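Local coordinates for TIR-like domain-containing protein (Prevotella corporis, PDB 7EBD) that belongs to the prokaryotic STING family and, as a two-chain assembly, binds C2E in a pocket to which both subunits contribute, at residues V9-Y14 / K138-L143; L45-P50 / D99-L104; G69-Q74 / I86-E91. All blocks are in the same frame, centred on the assembly; numbering follows the deposited sequence.

Contact 1 of 3, residues V9-Y14 / K138-L143. With C2E (9,9'-[(2R,3R,3aS,5S,7aR,9R,10R,10aS,12S,14aR)-3,5,10,12-tetrahydroxy-5,12-dioxidooctahydro-2H,7H-difuro[3,2-d:3',2'-j][1,3,7,9,2,8]tetraoxadiphosphacyclododecine-2,9-diyl]bis(2-amino-1,9-dihydro-6H-purin-6-one)), chain E.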
loop_
_atom_site.group_PDB
_atom_site.type_symbol
_atom_site.label_atom_id
_atom_site.label_comp_id
_atom_site.label_asym_id
_atom_site.label_seq_id
_atom_site.Cartn_x
_atom_site.Cartn_y
_atom_site.Cartn_z
ATOM N N VAL A 9 -10.631 4.449 5.461
ATOM C CA VAL A 9 -10.286 3.349 4.565
ATOM C C VAL A 9 -8.776 3.246 4.402
ATOM O O VAL A 9 -8.218 2.145 4.313
ATOM C CB VAL A 9 -10.991 3.527 3.207
ATOM C CG1 VAL A 9 -10.612 2.404 2.258
ATOM C CG2 VAL A 9 -12.493 3.576 3.402
ATOM N N ILE A 10 -8.090 4.391 4.354
ATOM C CA ILE A 10 -6.633 4.382 4.258
ATOM C C ILE A 10 -6.024 3.707 5.480
ATOM O O ILE A 10 -5.099 2.893 5.364
ATOM C CB ILE A 10 -6.103 5.818 4.077
ATOM C CG1 ILE A 10 -6.443 6.343 2.680
ATOM C CG2 ILE A 10 -4.604 5.873 4.316
ATOM C CD1 ILE A 10 -5.771 5.583 1.563
ATOM N N ALA A 11 -6.536 4.029 6.669
ATOM C CA ALA A 11 -6.036 3.403 7.887
ATOM C C ALA A 11 -6.301 1.904 7.885
ATOM O O ALA A 11 -5.441 1.116 8.292
ATOM C CB ALA A 11 -6.672 4.061 9.111
ATOM N N ILE A 12 -7.482 1.490 7.420
ATOM C CA ILE A 12 -7.799 0.064 7.386
ATOM C C ILE A 12 -6.870 -0.668 6.424
ATOM O O ILE A 12 -6.358 -1.751 6.735
ATOM C CB ILE A 12 -9.277 -0.156 7.018
ATOM C CG1 ILE A 12 -10.193 0.497 8.052
ATOM C CG2 ILE A 12 -9.578 -1.639 6.933
ATOM C CD1 ILE A 12 -11.662 0.389 7.710
ATOM N N SER A 13 -6.641 -0.095 5.238
ATOM C CA SER A 13 -5.745 -0.727 4.273
ATOM C C SER A 13 -4.319 -0.790 4.803
ATOM O O SER A 13 -3.632 -1.805 4.637
ATOM C CB SER A 13 -5.786 0.025 2.942
ATOM O OG SER A 13 -7.014 -0.184 2.271
ATOM N N TYR A 14 -3.864 0.280 5.459
ATOM C CA TYR A 14 -2.518 0.294 6.023
ATOM C C TYR A 14 -2.371 -0.745 7.126
ATOM O O TYR A 14 -1.336 -1.415 7.225
ATOM C CB TYR A 14 -2.203 1.698 6.544
ATOM C CG TYR A 14 -0.835 1.858 7.166
ATOM C CD1 TYR A 14 0.318 1.653 6.420
ATOM C CD2 TYR A 14 -0.696 2.243 8.494
ATOM C CE1 TYR A 14 1.571 1.808 6.983
ATOM C CE2 TYR A 14 0.553 2.403 9.065
ATOM C CZ TYR A 14 1.684 2.181 8.305
ATOM O OH TYR A 14 2.929 2.338 8.869
ATOM N N LYS A 138 -5.105 8.498 12.471
ATOM C CA LYS A 138 -4.451 8.021 13.686
ATOM C C LYS A 138 -5.446 7.345 14.622
ATOM O O LYS A 138 -5.133 6.319 15.235
ATOM C CB LYS A 138 -3.744 9.179 14.392
ATOM C CG LYS A 138 -2.547 9.720 13.625
ATOM C CD LYS A 138 -1.727 10.681 14.470
ATOM C CE LYS A 138 -2.558 11.863 14.930
ATOM N NZ LYS A 138 -1.764 12.796 15.774
ATOM N N ARG A 139 -6.655 7.897 14.736
ATOM C CA ARG A 139 -7.656 7.320 15.628
ATOM C C ARG A 139 -8.090 5.940 15.150
ATOM O O ARG A 139 -8.178 4.996 15.944
ATOM C CB ARG A 139 -8.862 8.254 15.734
ATOM C CG ARG A 139 -10.001 7.702 16.573
ATOM C CD ARG A 139 -11.257 8.550 16.440
ATOM N NE ARG A 139 -11.809 8.505 15.087
ATOM C CZ ARG A 139 -12.694 7.605 14.670
ATOM N NH1 ARG A 139 -13.135 6.669 15.500
ATOM N NH2 ARG A 139 -13.143 7.642 13.422
ATOM N N VAL A 140 -8.365 5.802 13.850
ATOM C CA VAL A 140 -8.777 4.506 13.316
ATOM C C VAL A 140 -7.645 3.494 13.444
ATOM O O VAL A 140 -7.870 2.330 13.804
ATOM C CB VAL A 140 -9.251 4.647 11.858
ATOM C CG1 VAL A 140 -9.536 3.279 11.256
ATOM C CG2 VAL A 140 -10.488 5.530 11.786
ATOM N N LEU A 141 -6.409 3.920 13.162
ATOM C CA LEU A 141 -5.276 3.011 13.287
ATOM C C LEU A 141 -5.092 2.558 14.729
ATOM O O LEU A 141 -4.822 1.381 14.986
ATOM C CB LEU A 141 -4.002 3.676 12.765
ATOM C CG LEU A 141 -2.752 2.793 12.745
ATOM C CD1 LEU A 141 -2.970 1.566 11.869
ATOM C CD2 LEU A 141 -1.531 3.574 12.282
ATOM N N GLN A 142 -5.249 3.476 15.686
ATOM C CA GLN A 142 -5.109 3.109 17.090
ATOM C C GLN A 142 -6.222 2.165 17.527
ATOM O O GLN A 142 -5.980 1.220 18.288
ATOM C CB GLN A 142 -5.098 4.365 17.962
ATOM C CG GLN A 142 -4.747 4.102 19.415
ATOM C CD GLN A 142 -3.321 3.613 19.577
ATOM O OE1 GLN A 142 -2.371 4.370 19.384
ATOM N NE2 GLN A 142 -3.165 2.342 19.930
ATOM N N LEU A 143 -7.449 2.402 17.052
ATOM C CA LEU A 143 -8.549 1.497 17.371
ATOM C C LEU A 143 -8.294 0.104 16.812
ATOM O O LEU A 143 -8.577 -0.900 17.477
ATOM C CB LEU A 143 -9.867 2.058 16.834
ATOM C CG LEU A 143 -10.417 3.308 17.525
ATOM C CD1 LEU A 143 -11.654 3.824 16.806
ATOM C CD2 LEU A 143 -10.729 3.017 18.985
HETATM P P1 C2E E . -1.221 -2.522 0.252
HETATM O O2P C2E E . -0.638 -3.878 -0.063
HETATM O O1P C2E E . -2.541 -2.811 0.914
HETATM O "O5'" C2E E . -0.389 -1.682 1.388
HETATM C "C5'" C2E E . -1.035 -0.608 1.998
HETATM C "C4'" C2E E . 0.028 0.299 2.680
HETATM O "O4'" C2E E . 0.641 -0.369 3.618
HETATM C "C3'" C2E E . 1.130 0.696 1.674
HETATM O "O3'" C2E E . 0.788 1.847 1.059
HETATM C "C2'" C2E E . 2.352 0.892 2.588
HETATM O "O2'" C2E E . 2.318 2.245 3.223
HETATM C "C1'" C2E E . 2.220 -0.016 3.521
HETATM N N9 C2E E . 2.977 -1.190 3.186
HETATM C C8 C2E E . 2.456 -2.249 2.547
HETATM N N7 C2E E . 3.488 -3.113 2.428
HETATM C C5 C2E E . 4.579 -2.569 2.984
HETATM C C6 C2E E . 6.018 -3.074 3.147
HETATM O O6 C2E E . 6.329 -4.139 2.736
HETATM N N1 C2E E . 6.991 -2.256 3.799
HETATM C C2 C2E E . 6.626 -0.959 4.302
HETATM N N2 C2E E . 7.612 -0.126 4.963
HETATM N N3 C2E E . 5.256 -0.477 4.147
HETATM C C4 C2E E . 4.251 -1.338 3.470
HETATM P P11 C2E E . 1.657 2.124 -0.333
HETATM O O21 C2E E . 3.148 2.297 -0.163
HETATM O O11 C2E E . 1.163 3.449 -0.864
HETATM O O5A C2E E . 1.176 0.973 -1.412
HETATM C C5A C2E E . -0.124 1.222 -1.872
HETATM C C4A C2E E . -0.575 0.100 -2.724
HETATM O O4A C2E E . 0.171 0.006 -3.791
HETATM C C3A C2E E . -0.406 -1.363 -1.915
HETATM O O3A C2E E . -1.626 -1.629 -1.082
HETATM C C2A C2E E . -0.300 -2.209 -2.791
HETATM O O2A C2E E . -1.649 -2.610 -3.325
HETATM C C1A C2E E . 0.525 -1.452 -3.957
HETATM N N91 C2E E . 1.810 -1.638 -3.791
HETATM C C81 C2E E . 2.736 -0.869 -3.188
HETATM N N71 C2E E . 3.913 -1.516 -3.291
HETATM C C51 C2E E . 3.701 -2.652 -3.947
HETATM C C61 C2E E . 4.652 -3.775 -4.357
HETATM O O61 C2E E . 5.799 -3.706 -4.083
HETATM N N11 C2E E . 4.154 -4.909 -5.070
HETATM C C21 C2E E . 2.755 -4.991 -5.400
HETATM N N21 C2E E . 2.248 -6.143 -6.123
HETATM N N31 C2E E . 1.851 -3.916 -5.007
HETATM C C41 C2E E . 2.380 -2.735 -4.265
#

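Contact 2 of 3, residues L45-P50 / D99-L104. With C2E (9,9'-[(2R,3R,3aS,5S,7aR,9R,10R,10aS,12S,14aR)-3,5,10,12-tetrahydroxy-5,12-dioxidooctahydro-2H,7H-difuro[3,2-d:3',2'-j][1,3,7,9,2,8]tetraoxadiphosphacyclododecine-2,9-diyl]bis(2-amino-1,9-dihydro-6H-purin-6-one)), chain E.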
loop_
_atom_site.group_PDB
_atom_site.type_symbol
_atom_site.label_atom_id
_atom_site.label_comp_id
_atom_site.label_asym_id
_atom_site.label_seq_id
_atom_site.Cartn_x
_atom_site.Cartn_y
_atom_site.Cartn_z
ATOM N N LEU A 45 7.354 -1.638 16.819
ATOM C CA LEU A 45 7.066 -0.978 15.552
ATOM C C LEU A 45 6.523 0.412 15.847
ATOM O O LEU A 45 5.508 0.552 16.536
ATOM C CB LEU A 45 6.063 -1.782 14.724
ATOM C CG LEU A 45 5.497 -1.078 13.487
ATOM C CD1 LEU A 45 6.605 -0.734 12.501
ATOM C CD2 LEU A 45 4.421 -1.926 12.821
ATOM N N TYR A 46 7.197 1.433 15.326
ATOM C CA TYR A 46 6.830 2.825 15.547
ATOM C C TYR A 46 6.322 3.419 14.241
ATOM O O TYR A 46 7.035 3.410 13.228
ATOM C CB TYR A 46 8.014 3.630 16.084
ATOM C CG TYR A 46 8.479 3.183 17.450
ATOM C CD1 TYR A 46 7.759 3.514 18.591
ATOM C CD2 TYR A 46 9.638 2.432 17.601
ATOM C CE1 TYR A 46 8.178 3.108 19.845
ATOM C CE2 TYR A 46 10.065 2.021 18.851
ATOM C CZ TYR A 46 9.330 2.361 19.969
ATOM O OH TYR A 46 9.753 1.957 21.215
ATOM N N ILE A 47 5.094 3.925 14.273
ATOM C CA ILE A 47 4.477 4.568 13.120
ATOM C C ILE A 47 4.764 6.060 13.211
ATOM O O ILE A 47 4.372 6.717 14.182
ATOM C CB ILE A 47 2.966 4.299 13.074
ATOM C CG1 ILE A 47 2.674 2.810 13.284
ATOM C CG2 ILE A 47 2.381 4.780 11.754
ATOM C CD1 ILE A 47 3.297 1.903 12.249
ATOM N N LYS A 48 5.440 6.597 12.204
ATOM C CA LYS A 48 5.832 8.000 12.179
ATOM C C LYS A 48 4.936 8.748 11.203
ATOM O O LYS A 48 4.902 8.423 10.012
ATOM C CB LYS A 48 7.302 8.149 11.785
ATOM C CG LYS A 48 7.747 9.589 11.592
ATOM C CD LYS A 48 7.731 10.356 12.902
ATOM C CE LYS A 48 8.186 11.792 12.704
ATOM N NZ LYS A 48 8.188 12.551 13.986
HETATM N N MSE A 49 4.215 9.742 11.710
HETATM C CA MSE A 49 3.383 10.591 10.867
HETATM C C MSE A 49 4.219 11.716 10.273
HETATM O O MSE A 49 5.153 12.198 10.912
HETATM C CB MSE A 49 2.214 11.175 11.666
HETATM C CG MSE A 49 1.329 10.134 12.321
HETATM SE SE MSE A 49 0.452 8.998 11.009
HETATM C CE MSE A 49 -0.758 10.303 10.230
ATOM N N PRO A 50 3.906 12.120 9.044
ATOM C CA PRO A 50 4.578 13.290 8.469
ATOM C C PRO A 50 4.223 14.545 9.251
ATOM O O PRO A 50 3.108 14.691 9.758
ATOM C CB PRO A 50 4.037 13.351 7.036
ATOM C CG PRO A 50 3.438 12.006 6.779
ATOM C CD PRO A 50 2.958 11.506 8.102
ATOM N N ASP A 99 8.278 3.144 10.560
ATOM C CA ASP A 99 7.634 3.279 9.260
ATOM C C ASP A 99 6.812 4.555 9.203
ATOM O O ASP A 99 6.073 4.869 10.142
ATOM C CB ASP A 99 6.739 2.076 8.945
ATOM C CG ASP A 99 6.208 2.110 7.522
ATOM O OD1 ASP A 99 7.003 1.882 6.588
ATOM O OD2 ASP A 99 5.002 2.376 7.335
HETATM N N MSE A 100 6.955 5.282 8.101
HETATM C CA MSE A 100 6.071 6.391 7.772
HETATM C C MSE A 100 5.136 5.931 6.659
HETATM O O MSE A 100 5.596 5.550 5.582
HETATM C CB MSE A 100 6.869 7.625 7.347
HETATM C CG MSE A 100 6.008 8.820 6.975
HETATM SE SE MSE A 100 7.054 10.369 6.412
HETATM C CE MSE A 100 8.048 10.691 8.061
ATOM N N PRO A 101 3.826 5.951 6.923
ATOM C CA PRO A 101 2.871 5.358 5.975
ATOM C C PRO A 101 2.822 6.084 4.640
ATOM O O PRO A 101 2.227 7.162 4.532
ATOM C CB PRO A 101 1.530 5.455 6.716
ATOM C CG PRO A 101 1.885 5.702 8.157
ATOM C CD PRO A 101 3.157 6.483 8.120
ATOM N N THR A 102 3.440 5.496 3.613
ATOM C CA THR A 102 3.404 6.089 2.280
ATOM C C THR A 102 2.000 6.097 1.687
ATOM O O THR A 102 1.719 6.907 0.795
ATOM C CB THR A 102 4.362 5.341 1.352
ATOM O OG1 THR A 102 4.093 3.936 1.420
ATOM C CG2 THR A 102 5.800 5.586 1.768
ATOM N N ILE A 103 1.111 5.227 2.178
ATOM C CA ILE A 103 -0.269 5.179 1.706
ATOM C C ILE A 103 -0.977 6.515 1.889
ATOM O O ILE A 103 -1.963 6.794 1.201
ATOM C CB ILE A 103 -1.030 4.046 2.428
ATOM C CG1 ILE A 103 -2.356 3.747 1.725
ATOM C CG2 ILE A 103 -1.250 4.396 3.896
ATOM C CD1 ILE A 103 -3.155 2.635 2.374
ATOM N N LEU A 104 -0.493 7.357 2.805
ATOM C CA LEU A 104 -1.101 8.662 3.025
ATOM C C LEU A 104 -0.946 9.584 1.824
ATOM O O LEU A 104 -1.642 10.603 1.756
ATOM C CB LEU A 104 -0.496 9.323 4.265
ATOM C CG LEU A 104 -0.743 8.653 5.618
ATOM C CD1 LEU A 104 0.163 9.258 6.677
ATOM C CD2 LEU A 104 -2.205 8.782 6.022
HETATM P P1 C2E E . -1.221 -2.522 0.252
HETATM O O2P C2E E . -0.638 -3.878 -0.063
HETATM O O1P C2E E . -2.541 -2.811 0.914
HETATM O "O5'" C2E E . -0.389 -1.682 1.388
HETATM C "C5'" C2E E . -1.035 -0.608 1.998
HETATM C "C4'" C2E E . 0.028 0.299 2.680
HETATM O "O4'" C2E E . 0.641 -0.369 3.618
HETATM C "C3'" C2E E . 1.130 0.696 1.674
HETATM O "O3'" C2E E . 0.788 1.847 1.059
HETATM C "C2'" C2E E . 2.352 0.892 2.588
HETATM O "O2'" C2E E . 2.318 2.245 3.223
HETATM C "C1'" C2E E . 2.220 -0.016 3.521
HETATM N N9 C2E E . 2.977 -1.190 3.186
HETATM C C8 C2E E . 2.456 -2.249 2.547
HETATM N N7 C2E E . 3.488 -3.113 2.428
HETATM C C5 C2E E . 4.579 -2.569 2.984
HETATM C C6 C2E E . 6.018 -3.074 3.147
HETATM O O6 C2E E . 6.329 -4.139 2.736
HETATM N N1 C2E E . 6.991 -2.256 3.799
HETATM C C2 C2E E . 6.626 -0.959 4.302
HETATM N N2 C2E E . 7.612 -0.126 4.963
HETATM N N3 C2E E . 5.256 -0.477 4.147
HETATM C C4 C2E E . 4.251 -1.338 3.470
HETATM P P11 C2E E . 1.657 2.124 -0.333
HETATM O O21 C2E E . 3.148 2.297 -0.163
HETATM O O11 C2E E . 1.163 3.449 -0.864
HETATM O O5A C2E E . 1.176 0.973 -1.412
HETATM C C5A C2E E . -0.124 1.222 -1.872
HETATM C C4A C2E E . -0.575 0.100 -2.724
HETATM O O4A C2E E . 0.171 0.006 -3.791
HETATM C C3A C2E E . -0.406 -1.363 -1.915
HETATM O O3A C2E E . -1.626 -1.629 -1.082
HETATM C C2A C2E E . -0.300 -2.209 -2.791
HETATM O O2A C2E E . -1.649 -2.610 -3.325
HETATM C C1A C2E E . 0.525 -1.452 -3.957
HETATM N N91 C2E E . 1.810 -1.638 -3.791
HETATM C C81 C2E E . 2.736 -0.869 -3.188
HETATM N N71 C2E E . 3.913 -1.516 -3.291
HETATM C C51 C2E E . 3.701 -2.652 -3.947
HETATM C C61 C2E E . 4.652 -3.775 -4.357
HETATM O O61 C2E E . 5.799 -3.706 -4.083
HETATM N N11 C2E E . 4.154 -4.909 -5.070
HETATM C C21 C2E E . 2.755 -4.991 -5.400
HETATM N N21 C2E E . 2.248 -6.143 -6.123
HETATM N N31 C2E E . 1.851 -3.916 -5.007
HETATM C C41 C2E E . 2.380 -2.735 -4.265
#

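Contact 3 of 3, residues G69-Q74 / I86-E91. With ACT (acetate ion), chain C.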
loop_
_atom_site.group_PDB
_atom_site.type_symbol
_atom_site.label_atom_id
_atom_site.label_comp_id
_atom_site.label_asym_id
_atom_site.label_seq_id
_atom_site.Cartn_x
_atom_site.Cartn_y
_atom_site.Cartn_z
ATOM N N GLY A 69 19.222 7.168 11.730
ATOM C CA GLY A 69 20.250 6.147 11.694
ATOM C C GLY A 69 19.703 4.740 11.563
ATOM O O GLY A 69 20.144 3.826 12.266
ATOM N N LEU A 70 18.745 4.556 10.663
ATOM C CA LEU A 70 18.118 3.265 10.427
ATOM C C LEU A 70 18.757 2.577 9.227
ATOM O O LEU A 70 19.338 3.216 8.346
ATOM C CB LEU A 70 16.613 3.426 10.194
ATOM C CG LEU A 70 15.835 4.177 11.272
ATOM C CD1 LEU A 70 14.388 4.360 10.848
ATOM C CD2 LEU A 70 15.914 3.428 12.586
ATOM N N ASN A 71 18.640 1.254 9.204
ATOM C CA ASN A 71 19.152 0.447 8.109
ATOM C C ASN A 71 18.029 -0.416 7.548
ATOM O O ASN A 71 17.049 -0.730 8.233
ATOM C CB ASN A 71 20.330 -0.430 8.554
ATOM C CG ASN A 71 19.962 -1.379 9.670
ATOM O OD1 ASN A 71 20.095 -1.054 10.850
ATOM N ND2 ASN A 71 19.502 -2.568 9.301
ATOM N N GLU A 72 18.192 -0.795 6.283
ATOM C CA GLU A 72 17.161 -1.523 5.559
ATOM C C GLU A 72 17.192 -2.997 5.938
ATOM O O GLU A 72 18.245 -3.639 5.880
ATOM C CB GLU A 72 17.378 -1.362 4.056
ATOM C CG GLU A 72 17.228 0.071 3.578
ATOM C CD GLU A 72 15.791 0.523 3.489
ATOM O OE1 GLU A 72 15.571 1.745 3.365
ATOM O OE2 GLU A 72 14.884 -0.331 3.560
ATOM N N THR A 73 16.034 -3.535 6.323
ATOM C CA THR A 73 15.893 -4.950 6.644
ATOM C C THR A 73 14.564 -5.444 6.087
ATOM O O THR A 73 13.794 -4.682 5.494
ATOM C CB THR A 73 15.980 -5.199 8.157
ATOM O OG1 THR A 73 15.163 -4.247 8.848
ATOM C CG2 THR A 73 17.417 -5.084 8.646
ATOM N N GLN A 74 14.289 -6.732 6.285
ATOM C CA GLN A 74 13.041 -7.307 5.809
ATOM C C GLN A 74 12.585 -8.408 6.757
ATOM O O GLN A 74 13.380 -8.996 7.495
ATOM C CB GLN A 74 13.175 -7.847 4.380
ATOM C CG GLN A 74 14.200 -8.952 4.211
ATOM C CD GLN A 74 14.300 -9.425 2.773
ATOM O OE1 GLN A 74 14.436 -8.619 1.852
ATOM N NE2 GLN A 74 14.226 -10.736 2.573
ATOM N N ILE A 86 11.410 -3.036 5.610
ATOM C CA ILE A 86 11.317 -2.099 6.720
ATOM C C ILE A 86 12.666 -1.417 6.907
ATOM O O ILE A 86 13.682 -1.816 6.335
ATOM C CB ILE A 86 10.906 -2.797 8.030
ATOM C CG1 ILE A 86 11.759 -4.052 8.228
ATOM C CG2 ILE A 86 9.423 -3.132 8.023
ATOM C CD1 ILE A 86 12.024 -4.403 9.666
ATOM N N VAL A 87 12.660 -0.385 7.744
ATOM C CA VAL A 87 13.874 0.235 8.256
ATOM C C VAL A 87 13.877 0.059 9.767
ATOM O O VAL A 87 12.835 0.190 10.420
ATOM C CB VAL A 87 13.975 1.723 7.870
ATOM C CG1 VAL A 87 14.363 1.861 6.409
ATOM C CG2 VAL A 87 12.659 2.427 8.132
ATOM N N SER A 88 15.043 -0.262 10.320
ATOM C CA SER A 88 15.108 -0.605 11.731
ATOM C C SER A 88 16.463 -0.218 12.301
ATOM O O SER A 88 17.370 0.217 11.588
ATOM C CB SER A 88 14.846 -2.097 11.956
ATOM O OG SER A 88 15.840 -2.884 11.326
ATOM N N LYS A 89 16.576 -0.382 13.615
ATOM C CA LYS A 89 17.827 -0.176 14.326
ATOM C C LYS A 89 17.802 -1.014 15.596
ATOM O O LYS A 89 16.777 -1.598 15.968
ATOM C CB LYS A 89 18.061 1.305 14.650
ATOM C CG LYS A 89 17.163 1.851 15.745
ATOM C CD LYS A 89 17.361 3.346 15.935
ATOM C CE LYS A 89 18.261 3.636 17.125
ATOM N NZ LYS A 89 18.220 5.073 17.515
ATOM N N GLU A 90 18.956 -1.079 16.252
ATOM C CA GLU A 90 19.132 -1.828 17.486
ATOM C C GLU A 90 19.234 -0.852 18.648
ATOM O O GLU A 90 19.991 0.122 18.581
ATOM C CB GLU A 90 20.383 -2.705 17.411
ATOM C CG GLU A 90 20.936 -3.130 18.758
ATOM C CD GLU A 90 22.290 -3.804 18.644
ATOM O OE1 GLU A 90 22.457 -4.658 17.750
ATOM O OE2 GLU A 90 23.188 -3.476 19.448
ATOM N N GLU A 91 18.461 -1.104 19.704
ATOM C CA GLU A 91 18.511 -0.330 20.945
ATOM C C GLU A 91 18.673 -1.350 22.066
ATOM O O GLU A 91 17.687 -1.903 22.562
ATOM C CB GLU A 91 17.265 0.531 21.126
ATOM C CG GLU A 91 17.277 1.390 22.382
ATOM C CD GLU A 91 17.753 2.806 22.118
ATOM O OE1 GLU A 91 18.283 3.062 21.016
ATOM O OE2 GLU A 91 17.596 3.665 23.011
HETATM C C ACT C . 19.293 -4.113 11.927
HETATM O O ACT C . 18.463 -3.173 12.084
HETATM O OXT ACT C . 19.904 -4.461 10.877
HETATM C CH3 ACT C . 19.596 -4.944 13.208
#

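Contact 1 of 3, residues V9-Y14 / K138-L143
The aromatic ring of Y14 and the isobutyl group of L141 form one end of a wholly apolar helix-helix contact; A11 and V140 form the other. With CG anti to the backbone N (chi1 180°), the Y14 side chain leaves CB and sends its ring along the gap between the helix 138-143 and the ligand. On one ring edge, CD2 and CE2 meet the methyl groups of L141, the nearest being CD2 of L141 at 4.0 Å from CE2 of Y14. On the other edge, CD1 of Y14 approaches the sugar oxygen O4' of C2E at 3.5 Å, while CE1 lies near O2' and C1' of C2E. At its tip, OH is hydrogen-bonded to OD2 of D99, which anchors the far end of the ring; L141 on one edge and the ribose on the other limit how it turns. One turn earlier, A11 lets the backbones come close: its CB sits 3.7 Å from CG1 of V140, and the CA atoms of A11 and L141 are 5.5 Å apart. CG1 of I12 touches the same V140 methyl more loosely. The two short helical segments run roughly the same way, crossing at -38° with axes 8.5 Å apart. They belong to helices 6-28 and 124-146. F137, from the same helix as V140 and L141, adds packing on A11 and Y14, and I47 of strand 42-47 lies against Y14 and L141, while I10 and S13 face the second subunit.

Contact 2 of 3, residues L45-P50 / D99-L104
Two backbone hydrogen bonds clamp Y46 and K48 onto D99, which lies between them in register with I47 as a parallel bridge. D99 N donates to Y46 O at 3.0 Å, and K48 N donates to D99 O at 2.8 Å in a nearly straight bond (175° at the hydrogen). The D99 carboxylate is divided between two partners: OD1 accepts from the amino group N2 of C2E at 2.7 Å, whereas OD2 is hydrogen-bonded to Y14. Further along, T102 OG1 is hydrogen-bonded to O2' of C2E at 3.0 Å; its approach to O21 is too short in the model to carry much weight. I103 N adds a weak bond to O2'. Beyond the bridge the two segments stay close through a CA-H...O contact from M100 CA to K48 O at 3.2 Å. Outside this polar core, the selenomethionine M100 extends beside the aliphatic part of K48, its CE 3.7 Å from K48 CG, and its SE lies against P50 CG. On the other flank, I47 CG2 packs on P101 CG at 3.7 Å. L104 CD1 closes the outer end, touching both CE of selenomethionine M49 and CD of P50; the bends of M49 at chi2 (-63°) and chi3 bring that methyl round to it. The contact thus joins the C-terminal ends of the neighbouring parallel strands 42-47 and 94-99, with helix 57-67 packed on K48 and M100, helix 124-146 on M49 and P50, and helix 6-28 on I47 and P101.

Contact 3 of 3, residues G69-Q74 / I86-E91
T73 and S88 both hold their hydroxyls between the backbone N and the carbonyl carbon (chi1 46° and 63°), which brings OG1 and OG together on one face of an antiparallel beta hairpin, 2.9 Å apart and hydrogen-bonded. Strands 71-75 and 84-91 form this hairpin at the margin of the mixed sheet. N71 with S88 and T73 with I86 are hydrogen-bonded pairs, each closed by two backbone bonds; E72 with V87 between them is a non-hydrogen-bonded pair. The bond from T73 N to I86 O is nearly straight, at 174°. CD1 of I86 swings in beside the T73 hydroxyl, 3.2 Å from OG1. On the opposite face, the E72 side chain runs alongside V87, its OE1 3.3 Å from V87 CG1; this carboxylate oxygen is also hydrogen-bonded to N81 of the second subunit. L70, just after the Schellman motif at G69 that ends the preceding helix, crosses V87 at about a right angle, with CD1 of L70 3.8 Å from CG2 of V87. Its other methyl, CD2, rests against CB, CG and CD of K89. Strand 94-99 lies along the other edge of 84-91, and Y65 of helix 57-67 covers L70 and V87. An acetate ion, probably from the crystallisation liquor, sits on the hydroxyl face: its O atom is hydrogen-bonded to S88 OG at 2.7 Å, while its OXT lies 3.4 Å from T73 CG2.

How the contacts relate
From the N terminus, helix 6-28 supplies the first half of contact 1, whose partner comes only on helix 124-146, so this contact closes the longest loop. Within that loop, strand 42-47 opens contact 2, completed where strand 94-99 ends and runs into the loop before helix 104-111. Contact 3 lies inside contact 2 in turn, as a hairpin formed after helix 57-67; the three nest without crossing. Contacts 1 and 2 touch directly, Y14 packing on I47 and P101, and both border C2E. Contact 3 touches neither, but shares the sheet of contact 2. Contact 1 pairs the long helices, contact 2 joins strands 42-47 and 94-99, and contact 3 adds edge strand 71-75 to 84-91.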